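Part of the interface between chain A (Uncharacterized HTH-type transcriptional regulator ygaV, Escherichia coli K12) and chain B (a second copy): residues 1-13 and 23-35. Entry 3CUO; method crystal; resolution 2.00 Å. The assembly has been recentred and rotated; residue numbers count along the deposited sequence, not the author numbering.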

# COMPACT_ATOMS: atom_id res chain seq x y z
N MET A 1 -8.14 7.38 -16.77
CA MET A 1 -9.55 7.94 -16.56
C MET A 1 -10.55 6.85 -16.08
O MET A 1 -11.30 7.06 -15.11
CB MET A 1 -10.05 8.68 -17.80
CG MET A 1 -11.22 9.68 -17.58
SD MET A 1 -11.19 10.86 -16.18
CE MET A 1 -12.23 10.00 -15.00
N THR A 2 -10.49 5.67 -16.70
CA THR A 2 -11.25 4.51 -16.23
C THR A 2 -10.79 4.05 -14.86
O THR A 2 -11.64 3.70 -14.01
CB THR A 2 -11.13 3.34 -17.20
OG1 THR A 2 -11.61 3.75 -18.47
CG2 THR A 2 -11.93 2.14 -16.73
N GLU A 3 -9.46 4.03 -14.63
CA GLU A 3 -8.98 3.65 -13.32
C GLU A 3 -9.47 4.65 -12.30
O GLU A 3 -9.84 4.30 -11.18
CB GLU A 3 -7.44 3.62 -13.23
CG GLU A 3 -6.79 2.38 -13.75
CD GLU A 3 -6.91 2.21 -15.27
OE1 GLU A 3 -7.03 3.20 -16.03
OE2 GLU A 3 -6.83 1.05 -15.71
N LEU A 4 -9.42 5.92 -12.69
CA LEU A 4 -9.84 6.98 -11.81
C LEU A 4 -11.33 6.80 -11.47
O LEU A 4 -11.72 6.92 -10.30
CB LEU A 4 -9.59 8.34 -12.45
CG LEU A 4 -9.99 9.50 -11.55
CD1 LEU A 4 -9.18 9.46 -10.32
CD2 LEU A 4 -9.87 10.86 -12.24
N ALA A 5 -12.15 6.54 -12.48
CA ALA A 5 -13.59 6.40 -12.30
C ALA A 5 -13.95 5.17 -11.41
O ALA A 5 -14.87 5.20 -10.57
CB ALA A 5 -14.27 6.35 -13.67
N GLN A 6 -13.18 4.09 -11.51
CA GLN A 6 -13.50 2.90 -10.72
C GLN A 6 -13.09 3.05 -9.27
O GLN A 6 -13.80 2.59 -8.37
CB GLN A 6 -12.81 1.69 -11.29
CG GLN A 6 -13.31 1.27 -12.67
CD GLN A 6 -12.35 0.26 -13.28
OE1 GLN A 6 -11.21 0.60 -13.68
NE2 GLN A 6 -12.78 -1.01 -13.30
N LEU A 7 -11.98 3.75 -9.03
CA LEU A 7 -11.45 3.75 -7.72
C LEU A 7 -11.67 5.00 -6.95
O LEU A 7 -11.38 5.04 -5.76
CB LEU A 7 -9.91 3.48 -7.83
CG LEU A 7 -9.18 2.76 -6.73
CD1 LEU A 7 -9.88 1.48 -6.43
CD2 LEU A 7 -7.69 2.59 -7.19
N GLN A 8 -12.09 6.09 -7.59
CA GLN A 8 -12.02 7.35 -6.85
C GLN A 8 -12.92 7.40 -5.64
O GLN A 8 -12.54 7.96 -4.61
CB GLN A 8 -12.27 8.58 -7.76
CG GLN A 8 -13.63 8.68 -8.39
CD GLN A 8 -13.68 9.86 -9.37
OE1 GLN A 8 -12.76 10.69 -9.40
NE2 GLN A 8 -14.76 9.96 -10.15
N ALA A 9 -14.11 6.81 -5.74
CA ALA A 9 -15.02 6.76 -4.57
C ALA A 9 -14.46 5.91 -3.44
O ALA A 9 -14.98 5.96 -2.34
CB ALA A 9 -16.36 6.23 -4.99
N SER A 10 -13.40 5.14 -3.70
CA SER A 10 -12.77 4.22 -2.73
C SER A 10 -11.39 4.64 -2.29
O SER A 10 -10.68 3.90 -1.54
CB SER A 10 -12.61 2.85 -3.39
OG SER A 10 -13.83 2.20 -3.47
N ALA A 11 -10.96 5.79 -2.79
CA ALA A 11 -9.55 6.20 -2.66
C ALA A 11 -9.20 6.47 -1.21
O ALA A 11 -8.11 6.24 -0.80
CB ALA A 11 -9.28 7.41 -3.54
N GLU A 12 -10.17 6.88 -0.39
CA GLU A 12 -9.86 7.20 0.98
C GLU A 12 -9.71 5.88 1.77
O GLU A 12 -8.81 5.73 2.61
CB GLU A 12 -10.95 8.14 1.59
CG GLU A 12 -10.93 9.53 0.95
CD GLU A 12 -11.76 10.58 1.70
OE1 GLU A 12 -12.78 10.22 2.34
OE2 GLU A 12 -11.37 11.77 1.63
N GLN A 13 -10.55 4.90 1.46
CA GLN A 13 -10.40 3.63 2.10
C GLN A 13 -9.17 2.84 1.58
O GLN A 13 -8.50 2.18 2.34
CB GLN A 13 -11.68 2.78 2.06
CG GLN A 13 -12.41 2.68 0.74
CD GLN A 13 -13.87 2.21 0.94
OE1 GLN A 13 -14.12 1.19 1.63
NE2 GLN A 13 -14.85 2.99 0.38
N HIS B 23 -2.03 7.87 0.17
CA HIS B 23 -2.66 9.18 0.27
C HIS B 23 -3.66 9.15 -0.82
O HIS B 23 -3.29 8.84 -1.94
CB HIS B 23 -1.71 10.32 0.06
CG HIS B 23 -2.33 11.67 0.27
ND1 HIS B 23 -3.34 12.16 -0.53
CD2 HIS B 23 -2.10 12.62 1.21
CE1 HIS B 23 -3.70 13.35 -0.10
NE2 HIS B 23 -2.97 13.65 0.96
N PRO B 24 -4.94 9.49 -0.50
CA PRO B 24 -5.98 9.36 -1.48
C PRO B 24 -5.74 10.19 -2.74
O PRO B 24 -6.08 9.76 -3.84
CB PRO B 24 -7.27 9.79 -0.72
CG PRO B 24 -6.79 10.60 0.40
CD PRO B 24 -5.46 10.04 0.77
N LYS B 25 -5.21 11.39 -2.60
CA LYS B 25 -4.97 12.26 -3.79
C LYS B 25 -3.79 11.75 -4.65
O LYS B 25 -3.87 11.78 -5.85
CB LYS B 25 -4.80 13.73 -3.43
CG LYS B 25 -6.04 14.41 -2.76
CD LYS B 25 -7.37 14.24 -3.52
CE LYS B 25 -8.53 15.06 -2.87
NZ LYS B 25 -9.80 14.62 -3.50
N ARG B 26 -2.77 11.17 -4.03
CA ARG B 26 -1.73 10.41 -4.77
C ARG B 26 -2.31 9.19 -5.49
O ARG B 26 -2.02 8.99 -6.66
CB ARG B 26 -0.64 9.97 -3.87
CG ARG B 26 0.15 11.06 -3.33
CD ARG B 26 1.29 10.55 -2.67
NE ARG B 26 2.08 11.67 -2.21
CZ ARG B 26 3.27 11.57 -1.64
NH1 ARG B 26 3.89 10.40 -1.50
NH2 ARG B 26 3.86 12.70 -1.24
N LEU B 27 -3.24 8.46 -4.88
CA LEU B 27 -3.97 7.43 -5.65
C LEU B 27 -4.73 7.94 -6.80
O LEU B 27 -4.78 7.27 -7.81
CB LEU B 27 -4.94 6.53 -4.80
CG LEU B 27 -4.22 5.70 -3.79
CD1 LEU B 27 -5.31 4.90 -2.96
CD2 LEU B 27 -3.17 4.75 -4.47
N LEU B 28 -5.37 9.11 -6.70
CA LEU B 28 -6.10 9.56 -7.82
C LEU B 28 -5.11 9.86 -8.95
O LEU B 28 -5.36 9.66 -10.17
CB LEU B 28 -6.89 10.84 -7.48
CG LEU B 28 -8.32 10.79 -6.92
CD1 LEU B 28 -8.64 9.56 -6.24
CD2 LEU B 28 -8.50 12.04 -6.05
N ILE B 29 -4.06 10.51 -8.55
CA ILE B 29 -3.05 10.93 -9.56
C ILE B 29 -2.42 9.65 -10.17
O ILE B 29 -2.24 9.58 -11.36
CB ILE B 29 -1.95 11.73 -8.93
CG1 ILE B 29 -2.39 13.12 -8.46
CG2 ILE B 29 -0.74 11.83 -9.92
CD1 ILE B 29 -1.33 13.86 -7.65
N LEU B 30 -2.03 8.70 -9.34
CA LEU B 30 -1.45 7.46 -9.87
C LEU B 30 -2.46 6.71 -10.76
O LEU B 30 -2.08 6.19 -11.79
CB LEU B 30 -0.82 6.59 -8.77
CG LEU B 30 0.37 7.26 -8.06
CD1 LEU B 30 0.82 6.52 -6.76
CD2 LEU B 30 1.56 7.47 -9.03
N CYS B 31 -3.76 6.73 -10.43
CA CYS B 31 -4.78 6.13 -11.28
C CYS B 31 -4.89 6.79 -12.63
O CYS B 31 -4.95 6.14 -13.70
CB CYS B 31 -6.18 6.22 -10.63
SG CYS B 31 -6.58 5.08 -9.46
N MET B 32 -4.96 8.13 -12.62
CA MET B 32 -4.96 8.86 -13.90
C MET B 32 -3.68 8.64 -14.73
O MET B 32 -3.74 8.52 -15.94
CB MET B 32 -5.15 10.37 -13.65
CG MET B 32 -5.43 11.18 -14.91
SD MET B 32 -7.15 10.96 -15.48
CE MET B 32 -6.79 11.45 -17.10
N LEU B 33 -2.52 8.63 -14.10
CA LEU B 33 -1.29 8.41 -14.90
C LEU B 33 -1.21 6.97 -15.43
O LEU B 33 -0.70 6.78 -16.54
CB LEU B 33 -0.02 8.71 -14.11
CG LEU B 33 0.15 10.15 -13.59
CD1 LEU B 33 1.47 10.25 -12.85
CD2 LEU B 33 0.00 11.17 -14.67
N SER B 34 -1.73 5.97 -14.66
CA SER B 34 -1.54 4.53 -14.97
C SER B 34 -2.01 4.32 -16.39
O SER B 34 -3.07 4.74 -16.73
CB SER B 34 -2.36 3.64 -14.03
OG SER B 34 -1.99 2.27 -14.17
N GLY B 35 -1.15 3.79 -17.26
CA GLY B 35 -1.55 3.50 -18.65
C GLY B 35 -1.53 4.71 -19.56
O GLY B 35 -2.02 4.64 -20.70

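The two stretches are held together by apolar side-chain packing between roughly antiparallel helices, with no hydrogen bond passing between them and 606 Å² of surface buried in total. Helix 2-7 of chain A runs at 143° to helix 24-33 of chain B, and their axes approach to 7.7 Å. Where they approach, the small side chain of Cys B31 points toward chain A and loses the largest area here, with Leu A4 N 3.9 Å from Cys B31 CB. Its sulfur meets Leu A7, CD2 to SG 3.5 Å.

Leu A4 leaves its backbone sideways, but with chi1 in the t rotamer (-179°) its branched end comes nearer to chain B, where CD1 lies 3.8 Å from Leu B28 CG and CD2 lies 4.2 Å from Met B32 SD. At the N-terminus of chain A, the flexible thioethers of Met A1 and Met B32 meet, SD to SD 4.1 Å. Glu A3 contributes its aliphatic base, CB lying 3.6 Å from Cys B31 O, while its carboxylate OE2 is hydrogen-bonded elsewhere in the structure.

Beyond the first helix, Ala A11 provides a second close approach. Its methyl CB packs 3.5 Å from Leu B28 CD1, and its carbonyl O lies 3.6 Å from CB of Pro B24, in the first turn of the chain B helix.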